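Local coordinates for conserved hypothetical secreted protein (Helicobacter pylori, PDB 4RNY) that helps determine cell shape and is probably a zinc-dependent metalloendopeptidase of peptidase family M23, at residues L93-Q98 with D135-V140; T109-L114 with G152-K157; M119-K124 with Y168-H173. All coordinates share one frame; numbering follows the deposited sequence.

Contact 1: L93-Q98 with D135-V140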
loop_
_atom_site.group_PDB
_atom_site.type_symbol
_atom_site.label_atom_id
_atom_site.label_comp_id
_atom_site.label_asym_id
_atom_site.label_seq_id
_atom_site.Cartn_x
_atom_site.Cartn_y
_atom_site.Cartn_z
ATOM N N LEU A 93 11.448 -3.339 -17.865
ATOM C CA LEU A 93 12.380 -4.439 -17.672
ATOM C C LEU A 93 12.056 -5.515 -18.694
ATOM O O LEU A 93 10.899 -5.883 -18.827
ATOM C CB LEU A 93 12.270 -5.030 -16.256
ATOM C CG LEU A 93 12.915 -6.373 -16.001
ATOM C CD1 LEU A 93 14.394 -6.198 -16.217
ATOM C CD2 LEU A 93 12.665 -6.927 -14.606
ATOM N N LEU A 94 13.085 -5.970 -19.421
ATOM C CA LEU A 94 12.995 -7.094 -20.345
ATOM C C LEU A 94 13.994 -8.111 -19.819
ATOM O O LEU A 94 15.206 -7.819 -19.649
ATOM C CB LEU A 94 13.332 -6.647 -21.767
ATOM C CG LEU A 94 12.691 -5.356 -22.281
ATOM C CD1 LEU A 94 13.260 -5.022 -23.643
ATOM C CD2 LEU A 94 11.178 -5.476 -22.362
ATOM N N LEU A 95 13.490 -9.285 -19.484
ATOM C CA LEU A 95 14.244 -10.263 -18.766
ATOM C C LEU A 95 14.060 -11.650 -19.399
ATOM O O LEU A 95 12.937 -12.076 -19.726
ATOM C CB LEU A 95 13.803 -10.273 -17.303
ATOM C CG LEU A 95 14.548 -11.213 -16.372
ATOM C CD1 LEU A 95 15.981 -10.754 -16.181
ATOM C CD2 LEU A 95 13.866 -11.347 -15.026
ATOM N N SER A 96 15.183 -12.347 -19.569
ATOM C CA SER A 96 15.198 -13.725 -20.009
ATOM C C SER A 96 15.802 -14.444 -18.847
ATOM O O SER A 96 16.914 -14.106 -18.472
ATOM C CB SER A 96 16.061 -13.881 -21.264
ATOM O OG SER A 96 16.224 -15.254 -21.577
ATOM N N LEU A 97 15.109 -15.385 -18.233
ATOM C CA LEU A 97 15.564 -15.953 -16.981
ATOM C C LEU A 97 16.777 -16.825 -17.117
ATOM O O LEU A 97 16.881 -17.581 -18.046
ATOM C CB LEU A 97 14.478 -16.756 -16.304
ATOM C CG LEU A 97 13.193 -16.105 -15.839
ATOM C CD1 LEU A 97 12.351 -17.209 -15.260
ATOM C CD2 LEU A 97 13.510 -15.091 -14.762
ATOM N N GLN A 98 17.668 -16.690 -16.158
ATOM C CA GLN A 98 18.929 -17.384 -16.134
ATOM C C GLN A 98 18.946 -18.291 -14.964
ATOM O O GLN A 98 19.547 -19.323 -15.013
ATOM C CB GLN A 98 20.099 -16.426 -16.023
ATOM C CG GLN A 98 20.287 -15.508 -17.198
ATOM C CD GLN A 98 20.393 -16.278 -18.478
ATOM O OE1 GLN A 98 21.116 -17.243 -18.547
ATOM N NE2 GLN A 98 19.642 -15.878 -19.485
ATOM N N ASP A 135 12.543 -18.585 -20.131
ATOM C CA ASP A 135 11.226 -17.962 -20.071
ATOM C C ASP A 135 11.479 -16.472 -19.967
ATOM O O ASP A 135 12.532 -16.045 -19.471
ATOM C CB ASP A 135 10.441 -18.426 -18.840
ATOM C CG ASP A 135 9.766 -19.751 -19.036
ATOM O OD1 ASP A 135 9.442 -20.103 -20.175
ATOM O OD2 ASP A 135 9.533 -20.445 -18.015
ATOM N N LYS A 136 10.518 -15.672 -20.434
ATOM C CA LYS A 136 10.663 -14.234 -20.493
ATOM C C LYS A 136 9.748 -13.529 -19.464
ATOM O O LYS A 136 8.645 -13.966 -19.192
ATOM C CB LYS A 136 10.365 -13.729 -21.906
ATOM C CG LYS A 136 11.222 -14.364 -23.022
ATOM C CD LYS A 136 10.548 -14.208 -24.399
ATOM C CE LYS A 136 11.211 -15.017 -25.533
ATOM N NZ LYS A 136 10.638 -16.395 -25.784
ATOM N N ILE A 137 10.235 -12.433 -18.917
ATOM C CA ILE A 137 9.455 -11.584 -18.029
ATOM C C ILE A 137 9.677 -10.158 -18.488
ATOM O O ILE A 137 10.833 -9.731 -18.672
ATOM C CB ILE A 137 9.856 -11.727 -16.573
ATOM C CG1 ILE A 137 9.492 -13.090 -16.059
ATOM C CG2 ILE A 137 9.184 -10.651 -15.686
ATOM C CD1 ILE A 137 10.005 -13.357 -14.681
ATOM N N ALA A 138 8.581 -9.459 -18.756
ATOM C CA ALA A 138 8.597 -8.002 -18.973
ATOM C C ALA A 138 7.767 -7.232 -17.942
ATOM O O ALA A 138 6.679 -7.649 -17.564
ATOM C CB ALA A 138 8.076 -7.663 -20.355
ATOM N N ILE A 139 8.262 -6.060 -17.541
ATOM C CA ILE A 139 7.502 -5.228 -16.594
ATOM C C ILE A 139 7.712 -3.776 -16.910
ATOM O O ILE A 139 8.855 -3.299 -16.960
ATOM C CB ILE A 139 7.933 -5.437 -15.136
ATOM C CG1 ILE A 139 8.285 -6.896 -14.854
ATOM C CG2 ILE A 139 6.838 -4.947 -14.186
ATOM C CD1 ILE A 139 8.837 -7.072 -13.427
ATOM N N VAL A 140 6.590 -3.081 -17.069
ATOM C CA VAL A 140 6.544 -1.636 -17.132
ATOM C C VAL A 140 6.029 -1.152 -15.788
ATOM O O VAL A 140 4.963 -1.587 -15.305
ATOM C CB VAL A 140 5.599 -1.150 -18.261
ATOM C CG1 VAL A 140 5.512 0.374 -18.261
ATOM C CG2 VAL A 140 6.131 -1.653 -19.600
#
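L97 and I137 meet through their outermost methyls, L97 CD2 lying 3.9 Å from I137 CD1 where the two side chains cross obliquely. From its root outward, L97 first has CB and CG beside D135 O; the tip then forks, CD2 going to I137 and CD1 passing 4.2 Å from D135 CB. CG stands beside the backbone N (chi1 -63°), which keeps it near the D135 carbonyl that the same residue's N-H grips at 2.9 Å, L97 N to D135 O. Next to this bond begins a regular antiparallel ladder between strands 87-96 and 136-146, neighbours in an antiparallel sheet that continues into strand 357-361 beyond the first and strand 153-163 beyond the second; D135-V140 belongs to the second domain of Csd3. L95 and I137 form a hydrogen-bonded pair, and so do L93 and I139; the shortest rung runs from L93 N to I139 O at 2.7 Å. L94–A138 between them, and S96–K136 on the L97 side of L95, are non-hydrogen-bonded pairs, and A138 CA approaches L93 O at 3.1 Å as a CA-H...O contact. L93 and I139 lie side by side, with L93 CD2 4.0 Å from I139 CD1. The L93, L95, I137 and I139 face is covered by helices: 101-109 packs on L93 and L95, 112-121 on I137 and I139. On the other face L94 CD2 rests 4.3 Å from A138 CB.

Contact 2: T109-L114 with G152-K157. With SO4 (sulfate ion), chain F.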
loop_
_atom_site.group_PDB
_atom_site.type_symbol
_atom_site.label_atom_id
_atom_site.label_comp_id
_atom_site.label_asym_id
_atom_site.label_seq_id
_atom_site.Cartn_x
_atom_site.Cartn_y
_atom_site.Cartn_z
ATOM N N THR A 109 17.341 -5.252 -11.296
ATOM C CA THR A 109 16.725 -3.989 -10.848
ATOM C C THR A 109 17.142 -3.539 -9.432
ATOM O O THR A 109 16.970 -2.383 -9.079
ATOM C CB THR A 109 15.177 -4.110 -10.806
ATOM O OG1 THR A 109 14.813 -5.142 -9.895
ATOM C CG2 THR A 109 14.615 -4.417 -12.140
ATOM N N ASN A 110 17.654 -4.449 -8.616
ATOM C CA ASN A 110 17.999 -4.153 -7.259
ATOM C C ASN A 110 16.700 -3.885 -6.485
ATOM O O ASN A 110 16.714 -3.180 -5.489
ATOM C CB ASN A 110 18.947 -2.931 -7.153
ATOM C CG ASN A 110 20.133 -2.994 -8.120
ATOM O OD1 ASN A 110 20.939 -3.898 -8.044
ATOM N ND2 ASN A 110 20.259 -1.996 -8.989
ATOM N N ASP A 111 15.593 -4.501 -6.910
ATOM C CA ASP A 111 14.270 -4.056 -6.457
ATOM C C ASP A 111 13.476 -5.268 -6.056
ATOM O O ASP A 111 12.660 -5.771 -6.808
ATOM C CB ASP A 111 13.589 -3.196 -7.528
ATOM C CG ASP A 111 12.322 -2.465 -7.019
ATOM O OD1 ASP A 111 11.778 -2.892 -6.009
ATOM O OD2 ASP A 111 11.864 -1.477 -7.643
ATOM N N PRO A 112 13.703 -5.728 -4.831
ATOM C CA PRO A 112 13.021 -6.912 -4.360
ATOM C C PRO A 112 11.517 -6.717 -4.178
ATOM O O PRO A 112 10.757 -7.699 -4.266
ATOM C CB PRO A 112 13.690 -7.191 -3.009
ATOM C CG PRO A 112 14.239 -5.872 -2.565
ATOM C CD PRO A 112 14.645 -5.183 -3.832
ATOM N N LEU A 113 11.096 -5.475 -3.893
ATOM C CA LEU A 113 9.670 -5.180 -3.756
ATOM C C LEU A 113 9.030 -5.431 -5.130
ATOM O O LEU A 113 7.986 -5.988 -5.208
ATOM C CB LEU A 113 9.396 -3.730 -3.313
ATOM C CG LEU A 113 10.078 -3.210 -2.020
ATOM C CD1 LEU A 113 9.670 -1.759 -1.725
ATOM C CD2 LEU A 113 9.823 -4.080 -0.809
ATOM N N LEU A 114 9.676 -5.010 -6.198
ATOM C CA LEU A 114 9.129 -5.277 -7.549
ATOM C C LEU A 114 8.978 -6.792 -7.799
ATOM O O LEU A 114 7.929 -7.259 -8.276
ATOM C CB LEU A 114 9.981 -4.625 -8.626
ATOM C CG LEU A 114 9.420 -4.804 -10.055
ATOM C CD1 LEU A 114 8.229 -3.897 -10.340
ATOM C CD2 LEU A 114 10.520 -4.541 -11.060
ATOM N N GLY A 152 9.509 3.937 -0.916
ATOM C CA GLY A 152 8.162 3.445 -1.141
ATOM C C GLY A 152 8.170 2.200 -2.022
ATOM O O GLY A 152 9.188 1.503 -2.125
ATOM N N GLN A 153 7.021 1.922 -2.628
ATOM C CA GLN A 153 6.811 0.736 -3.471
ATOM C C GLN A 153 6.786 1.107 -4.955
ATOM O O GLN A 153 6.225 2.149 -5.326
ATOM C CB GLN A 153 5.440 0.121 -3.173
ATOM C CG GLN A 153 5.248 -0.316 -1.740
ATOM C CD GLN A 153 5.876 -1.665 -1.470
ATOM O OE1 GLN A 153 5.864 -2.609 -2.314
ATOM N NE2 GLN A 153 6.391 -1.795 -0.274
ATOM N N PRO A 154 7.308 0.225 -5.815
ATOM C CA PRO A 154 7.011 0.411 -7.233
ATOM C C PRO A 154 5.524 0.232 -7.514
ATOM O O PRO A 154 4.807 -0.357 -6.698
ATOM C CB PRO A 154 7.826 -0.685 -7.914
ATOM C CG PRO A 154 8.045 -1.733 -6.885
ATOM C CD PRO A 154 7.893 -1.098 -5.527
ATOM N N THR A 155 5.072 0.734 -8.655
ATOM C CA THR A 155 3.769 0.386 -9.168
ATOM C C THR A 155 3.871 -0.212 -10.550
ATOM O O THR A 155 4.409 0.410 -11.460
ATOM C CB THR A 155 2.851 1.630 -9.250
ATOM O OG1 THR A 155 2.547 2.040 -7.919
ATOM C CG2 THR A 155 1.570 1.307 -9.922
ATOM N N ILE A 156 3.330 -1.403 -10.718
ATOM C CA ILE A 156 3.331 -2.076 -12.004
ATOM C C ILE A 156 2.213 -1.509 -12.868
ATOM O O ILE A 156 1.057 -1.495 -12.449
ATOM C CB ILE A 156 3.113 -3.576 -11.816
ATOM C CG1 ILE A 156 4.327 -4.178 -11.085
ATOM C CG2 ILE A 156 2.867 -4.272 -13.170
ATOM C CD1 ILE A 156 4.186 -5.647 -10.819
ATOM N N LYS A 157 2.553 -1.039 -14.049
ATOM C CA LYS A 157 1.585 -0.635 -15.100
ATOM C C LYS A 157 1.210 -1.746 -16.075
ATOM O O LYS A 157 0.049 -1.905 -16.435
ATOM C CB LYS A 157 2.147 0.546 -15.924
ATOM C CG LYS A 157 2.661 1.712 -15.084
ATOM C CD LYS A 157 1.559 2.302 -14.211
ATOM C CE LYS A 157 0.455 2.931 -15.043
ATOM N NZ LYS A 157 0.954 4.058 -15.894
HETATM S S SO4 F . 11.599 3.506 2.446
HETATM O O1 SO4 F . 12.867 3.978 2.114
HETATM O O2 SO4 F . 10.796 4.392 3.200
HETATM O O3 SO4 F . 10.905 3.262 1.298
HETATM O O4 SO4 F . 11.736 2.323 3.166
#
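P154 presses its ring against the first turn of helix 112-121, its CG 3.7 Å from L114 N and its CD 3.8 Å from L113 CB. L114 runs along the proline ring: its CB faces P154 CG, while CD1, carried on a side chain whose CG is turned away from the backbone N (chi1 -177°), continues to I156 CG1 at 4.0 Å. L113 extends the other way along the strand, crossing the Q153 side chain at about a right angle, with CD1 3.6 Å from Q153 NE2 and close to G152 O as well. Further out, polar groups fix these surfaces. D111 slides past P154 and caps the helix, its OD1 accepting from L114 N at 3.0 Å from above the carboxylate plane; its OD2 is held in a salt bridge by R143, which also bonds G152 O. Q117, one turn along the helix from L113, donates to Q153 OE1 and to P154 O. Beside L113, G152 N binds a sulfate, probably from the crystallisation liquor, at 2.7 Å to O3, and T44 holds the same ion. The arrangement is an N-capped helix start packed on a strand of an antiparallel sheet, within the second domain of Csd3.

Contact 3: M119-K124 with Y168-H173. With SO4 (sulfate ion), chain E.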
loop_
_atom_site.group_PDB
_atom_site.type_symbol
_atom_site.label_atom_id
_atom_site.label_comp_id
_atom_site.label_asym_id
_atom_site.label_seq_id
_atom_site.Cartn_x
_atom_site.Cartn_y
_atom_site.Cartn_z
ATOM N N MET A 119 5.473 -11.668 -8.331
ATOM C CA MET A 119 5.165 -13.015 -7.829
ATOM C C MET A 119 3.750 -13.118 -7.278
ATOM O O MET A 119 3.005 -14.037 -7.656
ATOM C CB MET A 119 6.175 -13.459 -6.762
ATOM C CG MET A 119 5.819 -14.786 -6.065
ATOM S SD MET A 119 7.047 -15.144 -4.798
ATOM C CE MET A 119 8.556 -15.291 -5.781
ATOM N N ASN A 120 3.359 -12.166 -6.428
ATOM C CA ASN A 120 2.030 -12.206 -5.865
ATOM C C ASN A 120 0.968 -11.971 -6.920
ATOM O O ASN A 120 -0.036 -12.659 -6.923
ATOM C CB ASN A 120 1.853 -11.217 -4.704
ATOM C CG ASN A 120 2.584 -11.667 -3.464
ATOM O OD1 ASN A 120 2.517 -12.836 -3.103
ATOM N ND2 ASN A 120 3.304 -10.759 -2.819
ATOM N N ALA A 121 1.183 -11.025 -7.821
ATOM C CA ALA A 121 0.170 -10.701 -8.807
ATOM C C ALA A 121 -0.135 -11.914 -9.734
ATOM O O ALA A 121 -1.200 -11.980 -10.269
ATOM C CB ALA A 121 0.596 -9.495 -9.651
ATOM N N TYR A 122 0.845 -12.812 -9.920
ATOM C CA TYR A 122 0.746 -13.951 -10.814
ATOM C C TYR A 122 0.475 -15.262 -10.070
ATOM O O TYR A 122 0.350 -16.312 -10.711
ATOM C CB TYR A 122 2.014 -14.100 -11.673
ATOM C CG TYR A 122 1.984 -13.238 -12.935
ATOM C CD1 TYR A 122 1.459 -13.724 -14.125
ATOM C CD2 TYR A 122 2.467 -11.960 -12.930
ATOM C CE1 TYR A 122 1.409 -12.934 -15.268
ATOM C CE2 TYR A 122 2.456 -11.163 -14.072
ATOM C CZ TYR A 122 1.915 -11.634 -15.241
ATOM O OH TYR A 122 1.893 -10.846 -16.393
ATOM N N LYS A 123 0.332 -15.222 -8.752
ATOM C CA LYS A 123 0.442 -16.453 -7.982
ATOM C C LYS A 123 -0.638 -17.485 -8.305
ATOM O O LYS A 123 -0.395 -18.669 -8.178
ATOM C CB LYS A 123 0.570 -16.189 -6.477
ATOM C CG LYS A 123 -0.669 -15.700 -5.743
ATOM C CD LYS A 123 -0.424 -15.542 -4.229
ATOM C CE LYS A 123 0.428 -16.661 -3.615
ATOM N NZ LYS A 123 0.364 -16.752 -2.121
ATOM N N LYS A 124 -1.790 -17.037 -8.792
ATOM C CA LYS A 124 -2.847 -17.940 -9.189
ATOM C C LYS A 124 -2.923 -18.203 -10.696
ATOM O O LYS A 124 -3.840 -18.847 -11.134
ATOM C CB LYS A 124 -4.187 -17.363 -8.695
ATOM C CG LYS A 124 -4.314 -17.323 -7.165
ATOM C CD LYS A 124 -5.481 -16.452 -6.706
ATOM C CE LYS A 124 -6.826 -17.128 -6.913
ATOM N NZ LYS A 124 -7.907 -16.159 -7.260
ATOM N N TYR A 168 1.256 -14.389 -20.521
ATOM C CA TYR A 168 0.248 -14.041 -19.516
ATOM C C TYR A 168 0.446 -12.574 -19.166
ATOM O O TYR A 168 1.523 -12.193 -18.651
ATOM C CB TYR A 168 0.426 -14.884 -18.275
ATOM C CG TYR A 168 0.287 -16.384 -18.483
ATOM C CD1 TYR A 168 1.308 -17.121 -19.054
ATOM C CD2 TYR A 168 -0.850 -17.047 -18.092
ATOM C CE1 TYR A 168 1.200 -18.500 -19.226
ATOM C CE2 TYR A 168 -0.969 -18.425 -18.247
ATOM C CZ TYR A 168 0.061 -19.134 -18.837
ATOM O OH TYR A 168 -0.053 -20.470 -18.998
ATOM N N TYR A 169 -0.571 -11.762 -19.444
ATOM C CA TYR A 169 -0.466 -10.329 -19.275
ATOM C C TYR A 169 -1.214 -9.797 -18.050
ATOM O O TYR A 169 -2.241 -10.336 -17.621
ATOM C CB TYR A 169 -1.000 -9.580 -20.486
ATOM C CG TYR A 169 -0.150 -9.672 -21.717
ATOM C CD1 TYR A 169 -0.280 -10.758 -22.583
ATOM C CD2 TYR A 169 0.751 -8.674 -22.037
ATOM C CE1 TYR A 169 0.478 -10.856 -23.727
ATOM C CE2 TYR A 169 1.532 -8.770 -23.172
ATOM C CZ TYR A 169 1.381 -9.866 -24.011
ATOM O OH TYR A 169 2.141 -9.987 -25.136
ATOM N N LEU A 170 -0.726 -8.670 -17.546
ATOM C CA LEU A 170 -1.345 -7.992 -16.418
ATOM C C LEU A 170 -1.333 -6.509 -16.775
ATOM O O LEU A 170 -0.291 -5.978 -17.175
ATOM C CB LEU A 170 -0.471 -8.283 -15.212
ATOM C CG LEU A 170 -0.665 -7.508 -13.943
ATOM C CD1 LEU A 170 -1.835 -8.135 -13.200
ATOM C CD2 LEU A 170 0.590 -7.530 -13.094
ATOM N N PHE A 171 -2.470 -5.847 -16.648
ATOM C CA PHE A 171 -2.582 -4.439 -16.952
ATOM C C PHE A 171 -3.244 -3.709 -15.773
ATOM O O PHE A 171 -4.264 -4.139 -15.289
ATOM C CB PHE A 171 -3.461 -4.257 -18.189
ATOM C CG PHE A 171 -2.930 -4.928 -19.446
ATOM C CD1 PHE A 171 -2.074 -4.256 -20.267
ATOM C CD2 PHE A 171 -3.368 -6.183 -19.813
ATOM C CE1 PHE A 171 -1.574 -4.859 -21.407
ATOM C CE2 PHE A 171 -2.921 -6.781 -20.972
ATOM C CZ PHE A 171 -2.025 -6.125 -21.768
ATOM N N SER A 172 -2.652 -2.611 -15.345
ATOM C CA SER A 172 -3.221 -1.740 -14.326
ATOM C C SER A 172 -4.394 -0.978 -14.931
ATOM O O SER A 172 -4.571 -0.920 -16.167
ATOM C CB SER A 172 -2.169 -0.742 -13.801
ATOM O OG SER A 172 -1.768 0.183 -14.792
ATOM N N HIS A 173 -5.192 -0.397 -14.046
ATOM C CA HIS A 173 -6.315 0.442 -14.431
ATOM C C HIS A 173 -6.391 1.570 -13.407
ATOM O O HIS A 173 -5.887 1.413 -12.294
ATOM C CB HIS A 173 -7.602 -0.366 -14.454
ATOM C CG HIS A 173 -8.763 0.374 -15.027
ATOM N ND1 HIS A 173 -9.096 0.323 -16.365
ATOM C CD2 HIS A 173 -9.671 1.193 -14.451
ATOM C CE1 HIS A 173 -10.174 1.053 -16.580
ATOM N NE2 HIS A 173 -10.551 1.579 -15.432
HETATM S S SO4 E . -3.713 -13.134 -20.657
HETATM O O1 SO4 E . -2.932 -12.096 -21.339
HETATM O O2 SO4 E . -2.978 -13.755 -19.523
HETATM O O3 SO4 E . -4.957 -12.523 -20.149
HETATM O O4 SO4 E . -4.063 -14.248 -21.579
#
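Near its C-terminal end, helix 112-121 faces strand 166-172 across a gap: the closest CA atoms of the two segments, those of A121 and L170, are 8.2 Å apart. At that separation side chains must bridge the space between the backbones. Within M119-K124 the bond from Y122 N to M119 O is weak.

Y122 does most of the bridging. Its ring extends to the strand and ends in a hydroxyl that donates to Y168 O at 2.7 Å, the one hydrogen bond between the two segments. The hydroxyl stands above the carbonyl plane, 40° out of it, rather than on a lone pair, while the carbonyl oxygen itself lies at the edge of the tyrosine ring, near its plane. Y168 CB comes to the same ring at its edge, in plane, 3.7 Å from Y122 CE1. L170 CB approaches the ring obliquely, 4.1 Å from Y122 CZ. With its CG anti to the backbone N (chi1 167°), L170 carries CD2 onto A121 CB at 4.0 Å and also toward Y122 CE2. A159 and V161 of strand 153-163 also pack on Y122, and the hydroxyl of this buried residue is satisfied by Y168 O.

On its other side the strand holds a sulfate, probably from the crystallisation liquor. Y169 N forks to two of its oxygens, O1 at 3.0 Å and O2 at 3.1 Å, and O1 also lies at the edge of the Y169 ring. S181 binds the ion too, and K340 makes a cation-pi contact with the Y169 ring. Overall this is helix-on-sheet packing, in which the C-terminal end of a helix is tied to an antiparallel sheet by a tyrosine bonded to a strand carbonyl.

Overall arrangement
From the N terminus the chain runs through strand 87-96, helices 101-109 and 112-121, then returns as strand 136-146, and contact 1 closes that loop around both helices. Strand 153-163 follows, where contact 2 closes a loop from the start of helix 112-121; strand 166-172 comes next, and contact 3 closes one from the helix's end. The three loops cross, since their segments alternate along the chain. Contact 2 touches both others: V140 O and K157 N are probably hydrogen-bonded, as are K157 O and S172 N. Contacts 2 and 3 tie the two ends of helix 112-121 to neighbouring strands of the sheet, in which contact 1 pairs strands 87-96 and 136-146.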